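Local coordinates for protein putative nucleotidyltransferase TM1012 (Thermotoga maritima, PDB 4HX0) that is a putative nucleotidyltransferase of the polymerase-beta-like superfamily that probably transfers a nucleotidyl group to a substrate not yet established, at residues Asp20-Glu25 / Glu62-Glu67; Ile49-Asp54 / Ile93-Met98; Val14-Tyr19 / His126-Pro131. All coordinates share one frame; numbering follows the deposited sequence.

Along the chain, residues 14-19 of helix 9-22 open interaction 3, whose partner comes only at 126-131, at the start of strand 128-133 in a small two-stranded sheet. The other two contacts nest inside this long loop. Interaction 1 follows at once, at the end of the same helix, and closes at 62-67, where helix 55-64 finishes. Interaction 2 starts between those ends at 49-54 and closes at 93-98, so interactions 1 and 2 cross. Helix 9-22 thus joins the end of helix 55-64 and the small sheet, while Val14 rests on Ile49 and Ile93 of the central strand pair. Phe65 of interaction 1 also packs against the backbone of Ile18 in interaction 3.

Interaction 1 (Asp20-Glu25 / Glu62-Glu67); sequences DRLKNE and ERIFSE. With BU1 (1,4-butanediol), chain P; BU1 (1,4-butanediol), chain J.
A salt bridge backed by a small apolar patch joins the C-terminal ends of two helices here, with Arg21 on helix 9-22 reaching across to Ile64 at the close of helix 55-64 and to Phe65 and Glu67 just after it. The arginine chain runs extended from CG to NE (chi2 -155°, chi3 -167°), which carries the guanidinium past Phe65 to the short 3-10 segment that follows the helix. There it meets Glu67 end-on with two nitrogens: NH2 of Arg21 lies 2.7 Å from OE1 of Glu67, and NH1 of Arg21 lies 2.9 Å from OE2. The two flat groups are not coplanar. The carboxylate is turned 42° against the guanidinium, so both its oxygens are met from above their own plane while lying close to that of the arginine. NH1 of Arg21 also donates to O of Ile64 at 3.0 Å, within the carbonyl plane. Behind the charges, CB of Arg21 touches CG2 of Ile64 at 3.5 Å. Leu22 comes to the edge of the Phe65 ring, its CD2 3.6 Å from CE2 of Phe65, and the same methyl meets CD1 of Ile64. Leu88 and Ile90 of strand 81-90 also pack on Phe65. A butanediol hydroxyl, O5, takes the hydrogen of Arg21 NE at 3.0 Å and a weak bond from NH2, and Lys17 holds the diol's other end. Taken together, all three guanidinium nitrogens are engaged, which should fix the rotation of the group, and a positive charge beside the last carbonyls of helix 55-64 would probably be favoured by the helix dipole.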
loop_
_atom_site.group_PDB
_atom_site.type_symbol
_atom_site.label_atom_id
_atom_site.label_comp_id
_atom_site.label_asym_id
_atom_site.label_seq_id
_atom_site.Cartn_x
_atom_site.Cartn_y
_atom_site.Cartn_z
ATOM N N ASP A 20 11.264 -12.167 -0.120
ATOM C CA ASP A 20 11.714 -13.529 0.176
ATOM C C ASP A 20 10.691 -14.350 0.958
ATOM O O ASP A 20 10.581 -15.536 0.752
ATOM C CB ASP A 20 13.067 -13.517 0.874
ATOM C CG ASP A 20 14.223 -13.250 -0.105
ATOM O OD1 ASP A 20 14.042 -13.341 -1.341
ATOM O OD2 ASP A 20 15.311 -12.929 0.371
ATOM N N ARG A 21 9.918 -13.719 1.829
ATOM C CA ARG A 21 8.936 -14.483 2.576
ATOM C C ARG A 21 7.602 -14.624 1.884
ATOM O O ARG A 21 6.781 -15.444 2.293
ATOM C CB ARG A 21 8.715 -13.869 3.944
ATOM C CG ARG A 21 9.949 -13.921 4.790
ATOM C CD ARG A 21 9.534 -13.890 6.240
ATOM N NE ARG A 21 10.702 -13.631 7.035
ATOM C CZ ARG A 21 10.689 -13.503 8.346
ATOM N NH1 ARG A 21 9.543 -13.594 9.016
ATOM N NH2 ARG A 21 11.824 -13.275 8.971
ATOM N N LEU A 22 7.347 -13.781 0.893
ATOM C CA LEU A 22 6.043 -13.829 0.234
ATOM C C LEU A 22 6.124 -14.509 -1.106
ATOM O O LEU A 22 5.134 -15.054 -1.556
ATOM C CB LEU A 22 5.451 -12.433 0.053
ATOM C CG LEU A 22 5.108 -11.714 1.359
ATOM C CD1 LEU A 22 4.503 -10.354 1.062
ATOM C CD2 LEU A 22 4.126 -12.564 2.155
ATOM N N LYS A 23 7.302 -14.460 -1.730
ATOM C CA LYS A 23 7.461 -14.900 -3.123
ATOM C C LYS A 23 6.857 -16.266 -3.381
ATOM O O LYS A 23 6.217 -16.486 -4.407
ATOM C CB LYS A 23 8.918 -14.836 -3.608
ATOM C CG LYS A 23 9.915 -15.693 -2.850
ATOM C CD LYS A 23 11.325 -15.419 -3.347
ATOM C CE LYS A 23 12.316 -16.414 -2.777
ATOM N NZ LYS A 23 13.713 -15.979 -3.048
ATOM N N ASN A 24 7.047 -17.192 -2.464
ATOM C CA ASN A 24 6.475 -18.490 -2.707
ATOM C C ASN A 24 5.358 -18.842 -1.718
ATOM O O ASN A 24 5.201 -19.987 -1.269
ATOM C CB ASN A 24 7.580 -19.526 -2.893
ATOM C CG ASN A 24 8.364 -19.314 -4.186
ATOM O OD1 ASN A 24 7.830 -19.452 -5.290
ATOM N ND2 ASN A 24 9.638 -18.970 -4.052
ATOM N N GLU A 25 4.573 -17.809 -1.409
ATOM C CA GLU A 25 3.303 -17.964 -0.708
ATOM C C GLU A 25 2.087 -17.618 -1.574
ATOM O O GLU A 25 2.201 -16.930 -2.586
ATOM C CB GLU A 25 3.299 -17.164 0.606
ATOM C CG GLU A 25 4.478 -17.435 1.533
ATOM C CD GLU A 25 4.827 -18.911 1.664
ATOM O OE1 GLU A 25 3.908 -19.755 1.741
ATOM O OE2 GLU A 25 6.037 -19.222 1.664
ATOM N N GLU A 62 0.704 -10.850 8.150
ATOM C CA GLU A 62 0.980 -10.633 9.554
ATOM C C GLU A 62 1.602 -11.889 10.182
ATOM O O GLU A 62 2.550 -11.791 10.944
ATOM C CB GLU A 62 -0.316 -10.281 10.267
ATOM C CG GLU A 62 -0.198 -10.257 11.772
ATOM C CD GLU A 62 -1.475 -9.818 12.414
ATOM O OE1 GLU A 62 -2.550 -10.382 12.142
ATOM O OE2 GLU A 62 -1.386 -8.885 13.186
ATOM N N ARG A 63 1.043 -13.052 9.859
ATOM C CA ARG A 63 1.557 -14.316 10.376
ATOM C C ARG A 63 2.954 -14.619 9.807
ATOM O O ARG A 63 3.870 -14.983 10.543
ATOM C CB ARG A 63 0.576 -15.428 10.015
ATOM C CG ARG A 63 0.991 -16.792 10.515
ATOM C CD ARG A 63 0.095 -17.907 10.014
ATOM N NE ARG A 63 0.561 -19.143 10.636
ATOM C CZ ARG A 63 -0.068 -20.311 10.597
ATOM N NH1 ARG A 63 -1.227 -20.434 9.950
ATOM N NH2 ARG A 63 0.471 -21.361 11.216
ATOM N N ILE A 64 3.107 -14.498 8.492
ATOM C CA ILE A 64 4.424 -14.679 7.859
ATOM C C ILE A 64 5.504 -13.789 8.485
ATOM O O ILE A 64 6.661 -14.197 8.628
ATOM C CB ILE A 64 4.330 -14.452 6.346
ATOM C CG1 ILE A 64 3.517 -15.587 5.717
ATOM C CG2 ILE A 64 5.718 -14.392 5.709
ATOM C CD1 ILE A 64 2.966 -15.273 4.338
ATOM N N PHE A 65 5.139 -12.565 8.845
ATOM C CA PHE A 65 6.102 -11.602 9.381
ATOM C C PHE A 65 5.844 -11.323 10.859
ATOM O O PHE A 65 6.110 -10.228 11.359
ATOM C CB PHE A 65 6.018 -10.291 8.588
ATOM C CG PHE A 65 6.425 -10.436 7.150
ATOM C CD1 PHE A 65 7.748 -10.275 6.774
ATOM C CD2 PHE A 65 5.477 -10.722 6.181
ATOM C CE1 PHE A 65 8.117 -10.426 5.444
ATOM C CE2 PHE A 65 5.831 -10.846 4.853
ATOM C CZ PHE A 65 7.153 -10.696 4.486
ATOM N N SER A 66 5.359 -12.341 11.564
ATOM C CA SER A 66 4.911 -12.176 12.948
ATOM C C SER A 66 5.945 -11.495 13.850
ATOM O O SER A 66 5.597 -10.634 14.664
ATOM C CB SER A 66 4.489 -13.533 13.528
ATOM O OG SER A 66 5.563 -14.444 13.468
ATOM N N GLU A 67 7.216 -11.860 13.703
ATOM C CA GLU A 67 8.266 -11.263 14.535
ATOM C C GLU A 67 8.446 -9.746 14.333
ATOM O O GLU A 67 9.020 -9.076 15.193
ATOM C CB GLU A 67 9.585 -12.019 14.375
ATOM C CG GLU A 67 10.294 -11.763 13.053
ATOM C CD GLU A 67 10.048 -12.859 12.034
ATOM O OE1 GLU A 67 11.079 -13.391 11.537
ATOM O OE2 GLU A 67 8.853 -13.196 11.756
HETATM C C1 BU1 P . 3.932 -14.139 -4.085
HETATM C C2 BU1 P . 5.033 -13.071 -4.089
HETATM C C3 BU1 P . 5.122 -12.420 -5.454
HETATM C C4 BU1 P . 6.539 -12.313 -5.985
HETATM O O5 BU1 P . 3.000 -13.955 -3.004
HETATM O O6 BU1 P . 6.477 -12.389 -7.420
HETATM C C1 BU1 J . 13.824 -11.112 7.554
HETATM C C2 BU1 J . 14.657 -11.556 8.751
HETATM C C3 BU1 J . 15.658 -10.463 9.090
HETATM C C4 BU1 J . 15.575 -10.001 10.536
HETATM O O5 BU1 J . 13.410 -12.257 6.808
HETATM O O6 BU1 J . 15.743 -8.575 10.571
#

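Interaction 2 (Ile49-Asp54 / Ile93-Met98); sequences IDIQTD and IKVEIM
Asp50 and Glu96 turn the same way from neighbouring strands: each has CG anti to its own carbonyl carbon (chi1 -64° in Asp50), a turn that lays the two side chains alongside each other, with OD1 of Asp50 3.1 Å from CG of Glu96. A bend at chi2 of Glu96 (-75°) then swings its carboxylate onward, leaving OD1 of Asp50 and OE2 of Glu96 5.0 Å apart. Below them runs a regular parallel ladder between 49-53 and 93-98, the strand directions differing by 18°. Ile49, Ile51 and Thr53 supply the bonding groups of one strand. N of Ile49 donates to O of Lys94, and O of Ile49 receives N of Glu96 at 2.7 Å. N of Ile51 bonds to O of Glu96 at 2.7 Å, O of Ile51 receives N of Met98 at 2.8 Å, and N of Thr53 ends the series on O of Met98. The opposite face of the sheet is aliphatic, with CG1 of Ile51 against CG1 of Val95 at 3.8 Å and CG1 of Ile49 against CG2 of Ile93 at 4.1 Å. Asp48 and Asp50 fit the Asp-x-Asp pattern of polymerase-beta-like nucleotidyltransferases, and Glu96 is placed where a third acidic residue would be expected, so the acidic face probably belongs to the active site. The pair lies mid-sheet, with strand 29-32 flanking 49-53 and strand 81-90 flanking 93-98. On the aliphatic face, Ile61 of helix 55-64 packs on Ile51, Thr53 and Ile97, while Val14 of helix 9-22 covers Ile49 and Ile93; Asp54 then caps the start of helix 55-64 through Gly57 N.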
loop_
_atom_site.group_PDB
_atom_site.type_symbol
_atom_site.label_atom_id
_atom_site.label_comp_id
_atom_site.label_asym_id
_atom_site.label_seq_id
_atom_site.Cartn_x
_atom_site.Cartn_y
_atom_site.Cartn_z
ATOM N N ILE A 49 6.956 1.469 3.580
ATOM C CA ILE A 49 6.599 0.514 2.546
ATOM C C ILE A 49 5.141 0.175 2.799
ATOM O O ILE A 49 4.757 -0.139 3.927
ATOM C CB ILE A 49 7.474 -0.737 2.618
ATOM C CG1 ILE A 49 8.950 -0.389 2.325
ATOM C CG2 ILE A 49 6.950 -1.817 1.675
ATOM C CD1 ILE A 49 9.878 -1.579 2.477
ATOM N N ASP A 50 4.327 0.293 1.761
ATOM C CA ASP A 50 2.903 0.012 1.862
ATOM C C ASP A 50 2.641 -1.248 1.102
ATOM O O ASP A 50 3.004 -1.355 -0.057
ATOM C CB ASP A 50 2.093 1.128 1.220
ATOM C CG ASP A 50 2.260 2.424 1.925
ATOM O OD1 ASP A 50 2.350 2.407 3.161
ATOM O OD2 ASP A 50 2.330 3.468 1.257
ATOM N N ILE A 51 2.016 -2.204 1.765
ATOM C CA ILE A 51 1.640 -3.432 1.123
ATOM C C ILE A 51 0.129 -3.463 1.144
ATOM O O ILE A 51 -0.494 -3.353 2.192
ATOM C CB ILE A 51 2.215 -4.671 1.844
ATOM C CG1 ILE A 51 3.755 -4.627 1.914
ATOM C CG2 ILE A 51 1.726 -5.957 1.178
ATOM C CD1 ILE A 51 4.452 -4.473 0.576
ATOM N N GLN A 52 -0.462 -3.573 -0.030
ATOM C CA GLN A 52 -1.878 -3.726 -0.105
ATOM C C GLN A 52 -2.153 -5.170 -0.509
ATOM O O GLN A 52 -1.407 -5.783 -1.281
ATOM C CB GLN A 52 -2.450 -2.742 -1.117
ATOM C CG GLN A 52 -3.933 -2.888 -1.358
ATOM C CD GLN A 52 -4.482 -1.732 -2.164
ATOM O OE1 GLN A 52 -3.782 -0.750 -2.397
ATOM N NE2 GLN A 52 -5.742 -1.841 -2.586
ATOM N N THR A 53 -3.220 -5.722 0.031
ATOM C CA THR A 53 -3.485 -7.117 -0.178
ATOM C C THR A 53 -4.982 -7.280 -0.001
ATOM O O THR A 53 -5.710 -6.300 0.050
ATOM C CB THR A 53 -2.658 -7.957 0.833
ATOM O OG1 THR A 53 -2.917 -9.351 0.634
ATOM C CG2 THR A 53 -2.981 -7.546 2.290
ATOM N N ASP A 54 -5.456 -8.505 0.064
ATOM C CA ASP A 54 -6.872 -8.681 0.285
ATOM C C ASP A 54 -7.052 -8.958 1.760
ATOM O O ASP A 54 -6.093 -8.907 2.516
ATOM C CB ASP A 54 -7.451 -9.748 -0.638
ATOM C CG ASP A 54 -6.662 -11.050 -0.614
ATOM O OD1 ASP A 54 -5.859 -11.265 0.318
ATOM O OD2 ASP A 54 -6.850 -11.871 -1.543
ATOM N N ILE A 93 12.184 0.134 9.316
ATOM C CA ILE A 93 11.336 0.692 8.277
ATOM C C ILE A 93 9.904 0.210 8.507
ATOM O O ILE A 93 9.685 -0.979 8.725
ATOM C CB ILE A 93 11.858 0.312 6.893
ATOM C CG1 ILE A 93 13.188 1.044 6.656
ATOM C CG2 ILE A 93 10.857 0.681 5.787
ATOM C CD1 ILE A 93 13.816 0.639 5.358
ATOM N N LYS A 94 8.961 1.151 8.464
ATOM C CA LYS A 94 7.557 0.863 8.705
ATOM C C LYS A 94 6.946 0.268 7.453
ATOM O O LYS A 94 7.135 0.785 6.355
ATOM C CB LYS A 94 6.782 2.126 9.045
ATOM C CG LYS A 94 5.334 1.864 9.463
ATOM C CD LYS A 94 5.140 2.097 10.947
ATOM C CE LYS A 94 5.458 3.555 11.262
ATOM N NZ LYS A 94 5.575 3.777 12.726
ATOM N N VAL A 95 6.207 -0.818 7.640
ATOM C CA VAL A 95 5.515 -1.481 6.551
ATOM C C VAL A 95 4.046 -1.445 6.912
ATOM O O VAL A 95 3.644 -2.012 7.916
ATOM C CB VAL A 95 6.006 -2.933 6.370
ATOM C CG1 VAL A 95 5.262 -3.613 5.224
ATOM C CG2 VAL A 95 7.516 -2.967 6.167
ATOM N N GLU A 96 3.253 -0.720 6.122
ATOM C CA GLU A 96 1.812 -0.671 6.344
ATOM C C GLU A 96 1.207 -1.828 5.588
ATOM O O GLU A 96 1.443 -1.991 4.394
ATOM C CB GLU A 96 1.210 0.633 5.815
ATOM C CG GLU A 96 1.994 1.876 6.184
ATOM C CD GLU A 96 1.792 2.250 7.640
ATOM O OE1 GLU A 96 1.092 1.513 8.379
ATOM O OE2 GLU A 96 2.303 3.296 8.047
ATOM N N ILE A 97 0.414 -2.634 6.285
ATOM C CA ILE A 97 -0.284 -3.727 5.631
ATOM C C ILE A 97 -1.742 -3.312 5.548
ATOM O O ILE A 97 -2.364 -3.010 6.575
ATOM C CB ILE A 97 -0.207 -5.025 6.469
ATOM C CG1 ILE A 97 1.254 -5.378 6.767
ATOM C CG2 ILE A 97 -0.928 -6.152 5.740
ATOM C CD1 ILE A 97 1.377 -6.609 7.651
ATOM N N MET A 98 -2.275 -3.261 4.330
ATOM C CA MET A 98 -3.674 -2.880 4.125
ATOM C C MET A 98 -4.395 -3.936 3.331
ATOM O O MET A 98 -4.151 -4.087 2.140
ATOM C CB MET A 98 -3.777 -1.562 3.374
ATOM C CG MET A 98 -3.703 -0.365 4.280
ATOM S SD MET A 98 -1.983 -0.001 4.568
ATOM C CE MET A 98 -1.626 0.920 3.073
#

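Interaction 3 (Val14-Tyr19 / His126-Pro131); sequences VLRKIY and HGMKIP. With BU1 (1,4-butanediol), chain P; BU1 (1,4-butanediol), chain J.
Met128 lies over the Tyr19 ring, its CB 3.8 Å from the ring centroid and only 11° off the ring normal, a CH-pi contact above the middle of the face. The two side chains run alongside one another with opposite headings, CG of Met128 reaching 3.5 Å from CD2 of Tyr19. SD of Met128 sits oblique to the Tyr19 ring, 4.6 Å from its centroid, as a Met-aromatic contact. Beyond SD, CE of Met128 meets CD2 of Leu15 at 3.9 Å. Leu15 and Ile130 approach tip to tip, and CD1 of Ile130 also touches CD1 of Tyr19 at 3.7 Å. With CG of Tyr19 opposite the backbone N (chi1 174°), the ring leans out over the strand, and its hydroxyl receives a weak bond from Lys129 N at 3.3 Å. C4 of a butanediol stands at the ring edge, 3.4 Å from CE1 of Tyr19, and the diol's O6 donates to Lys129 O. In one of two modelled conformers, Arg16 points both NH1 and NH2 at His126 O, but that fork is doubtful because one distance is too short. Helix 14-19 crosses strand 128-131 at 84°. Strand 120-125 pairs with 128-133 to complete the small sheet, while Val31 of strand 29-32 and Leu39 of helix 33-39 close over Leu15 and Ile130.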
loop_
_atom_site.group_PDB
_atom_site.type_symbol
_atom_site.label_atom_id
_atom_site.label_comp_id
_atom_site.label_asym_id
_atom_site.label_seq_id
_atom_site.Cartn_x
_atom_site.Cartn_y
_atom_site.Cartn_z
ATOM N N VAL A 14 14.715 -4.119 2.789
ATOM C CA VAL A 14 13.495 -4.555 3.459
ATOM C C VAL A 14 12.546 -5.157 2.434
ATOM O O VAL A 14 11.926 -6.189 2.677
ATOM C CB VAL A 14 12.847 -3.414 4.245
ATOM C CG1 VAL A 14 11.466 -3.833 4.748
ATOM C CG2 VAL A 14 13.775 -3.018 5.382
ATOM N N LEU A 15 12.466 -4.544 1.265
ATOM C CA LEU A 15 11.675 -5.142 0.189
ATOM C C LEU A 15 12.125 -6.574 -0.120
ATOM O O LEU A 15 11.296 -7.439 -0.361
ATOM C CB LEU A 15 11.730 -4.268 -1.056
ATOM C CG LEU A 15 10.897 -4.745 -2.252
ATOM C CD1 LEU A 15 9.408 -4.816 -1.917
ATOM C CD2 LEU A 15 11.134 -3.788 -3.407
ATOM N N ARG A 16 13.435 -6.820 -0.115
ATOM C CA ARG A 16 13.937 -8.163 -0.368
ATOM C C ARG A 16 13.490 -9.124 0.731
ATOM O O ARG A 16 13.092 -10.262 0.444
ATOM C CB ARG A 16 15.463 -8.166 -0.533
ATOM C CG ARG A 16 16.053 -9.544 -0.801
ATOM C CD ARG A 16 17.398 -9.457 -1.500
ATOM N NE ARG A 16 17.370 -10.074 -2.829
ATOM C CZ ARG A 16 17.458 -9.419 -3.979
ATOM N NH1 ARG A 16 17.583 -8.093 -4.004
ATOM N NH2 ARG A 16 17.423 -10.104 -5.117
ATOM N N LYS A 17 13.557 -8.657 1.976
ATOM C CA LYS A 17 13.111 -9.440 3.125
ATOM C C LYS A 17 11.641 -9.783 3.007
ATOM O O LYS A 17 11.245 -10.921 3.283
ATOM C CB LYS A 17 13.412 -8.691 4.420
ATOM C CG LYS A 17 14.875 -8.778 4.798
ATOM C CD LYS A 17 15.190 -8.045 6.098
ATOM C CE LYS A 17 16.623 -8.357 6.535
ATOM N NZ LYS A 17 16.881 -7.757 7.868
ATOM N N ILE A 18 10.846 -8.837 2.503
ATOM C CA ILE A 18 9.422 -9.062 2.339
ATOM C C ILE A 18 9.180 -10.029 1.180
ATOM O O ILE A 18 8.483 -11.032 1.321
ATOM C CB ILE A 18 8.664 -7.754 2.077
ATOM C CG1 ILE A 18 8.652 -6.890 3.333
ATOM C CG2 ILE A 18 7.240 -8.062 1.618
ATOM C CD1 ILE A 18 8.428 -5.403 3.074
ATOM N N TYR A 19 9.795 -9.716 0.045
ATOM C CA TYR A 19 9.744 -10.559 -1.128
ATOM C C TYR A 19 10.163 -11.989 -0.835
ATOM O O TYR A 19 9.492 -12.918 -1.236
ATOM C CB TYR A 19 10.637 -9.958 -2.207
ATOM C CG TYR A 19 10.777 -10.807 -3.428
ATOM C CD1 TYR A 19 9.723 -10.922 -4.334
ATOM C CD2 TYR A 19 11.968 -11.492 -3.701
ATOM C CE1 TYR A 19 9.851 -11.691 -5.475
ATOM C CE2 TYR A 19 12.091 -12.266 -4.846
ATOM C CZ TYR A 19 11.019 -12.360 -5.716
ATOM O OH TYR A 19 11.096 -13.115 -6.862
ATOM N N HIS A 126 16.262 -5.717 -9.050
ATOM C CA HIS A 126 17.279 -6.288 -8.153
ATOM C C HIS A 126 17.100 -7.749 -7.919
ATOM O O HIS A 126 17.211 -8.209 -6.785
ATOM C CB HIS A 126 17.287 -5.555 -6.825
ATOM C CG HIS A 126 17.664 -4.107 -6.950
ATOM N ND1 HIS A 126 16.774 -3.156 -7.298
ATOM C CD2 HIS A 126 18.890 -3.463 -6.805
ATOM C CE1 HIS A 126 17.385 -1.965 -7.343
ATOM N NE2 HIS A 126 18.676 -2.146 -7.031
ATOM N N GLY A 127 16.806 -8.488 -8.980
ATOM C CA GLY A 127 16.599 -9.922 -8.878
ATOM C C GLY A 127 15.279 -10.333 -8.244
ATOM O O GLY A 127 15.099 -11.501 -7.888
ATOM N N MET A 128 14.357 -9.379 -8.088
ATOM C CA MET A 128 13.075 -9.671 -7.458
ATOM C C MET A 128 11.975 -9.382 -8.452
ATOM O O MET A 128 12.096 -8.482 -9.267
ATOM C CB MET A 128 12.876 -8.790 -6.220
ATOM C CG MET A 128 13.940 -8.944 -5.162
ATOM S SD MET A 128 13.511 -7.950 -3.734
ATOM C CE MET A 128 13.958 -6.306 -4.270
ATOM N N LYS A 129 10.901 -10.153 -8.385
ATOM C CA LYS A 129 9.751 -9.927 -9.224
ATOM C C LYS A 129 8.698 -9.378 -8.266
ATOM O O LYS A 129 8.027 -10.124 -7.586
ATOM C CB LYS A 129 9.329 -11.262 -9.838
ATOM C CG LYS A 129 8.148 -11.227 -10.782
ATOM C CD LYS A 129 7.745 -12.661 -11.111
ATOM C CE LYS A 129 6.308 -12.745 -11.604
ATOM N NZ LYS A 129 5.639 -14.026 -11.237
ATOM N N ILE A 130 8.607 -8.059 -8.191
ATOM C CA ILE A 130 7.803 -7.400 -7.165
ATOM C C ILE A 130 6.432 -7.028 -7.734
ATOM O O ILE A 130 6.362 -6.370 -8.781
ATOM C CB ILE A 130 8.513 -6.127 -6.676
ATOM C CG1 ILE A 130 9.904 -6.478 -6.100
ATOM C CG2 ILE A 130 7.639 -5.355 -5.693
ATOM C CD1 ILE A 130 9.851 -7.290 -4.825
ATOM N N PRO A 131 5.349 -7.472 -7.062
ATOM C CA PRO A 131 4.024 -7.064 -7.511
ATOM C C PRO A 131 3.760 -5.648 -7.055
ATOM O O PRO A 131 4.009 -5.322 -5.903
ATOM C CB PRO A 131 3.079 -8.019 -6.781
ATOM C CG PRO A 131 3.836 -8.454 -5.555
ATOM C CD PRO A 131 5.299 -8.402 -5.915
HETATM C C1 BU1 P . 3.932 -14.139 -4.085
HETATM C C2 BU1 P . 5.033 -13.071 -4.089
HETATM C C3 BU1 P . 5.122 -12.420 -5.454
HETATM C C4 BU1 P . 6.539 -12.313 -5.985
HETATM O O5 BU1 P . 3.000 -13.955 -3.004
HETATM O O6 BU1 P . 6.477 -12.389 -7.420
HETATM C C1 BU1 J . 13.824 -11.112 7.554
HETATM C C2 BU1 J . 14.657 -11.556 8.751
HETATM C C3 BU1 J . 15.658 -10.463 9.090
HETATM C C4 BU1 J . 15.575 -10.001 10.536
HETATM O O5 BU1 J . 13.410 -12.257 6.808
HETATM O O6 BU1 J . 15.743 -8.575 10.571
#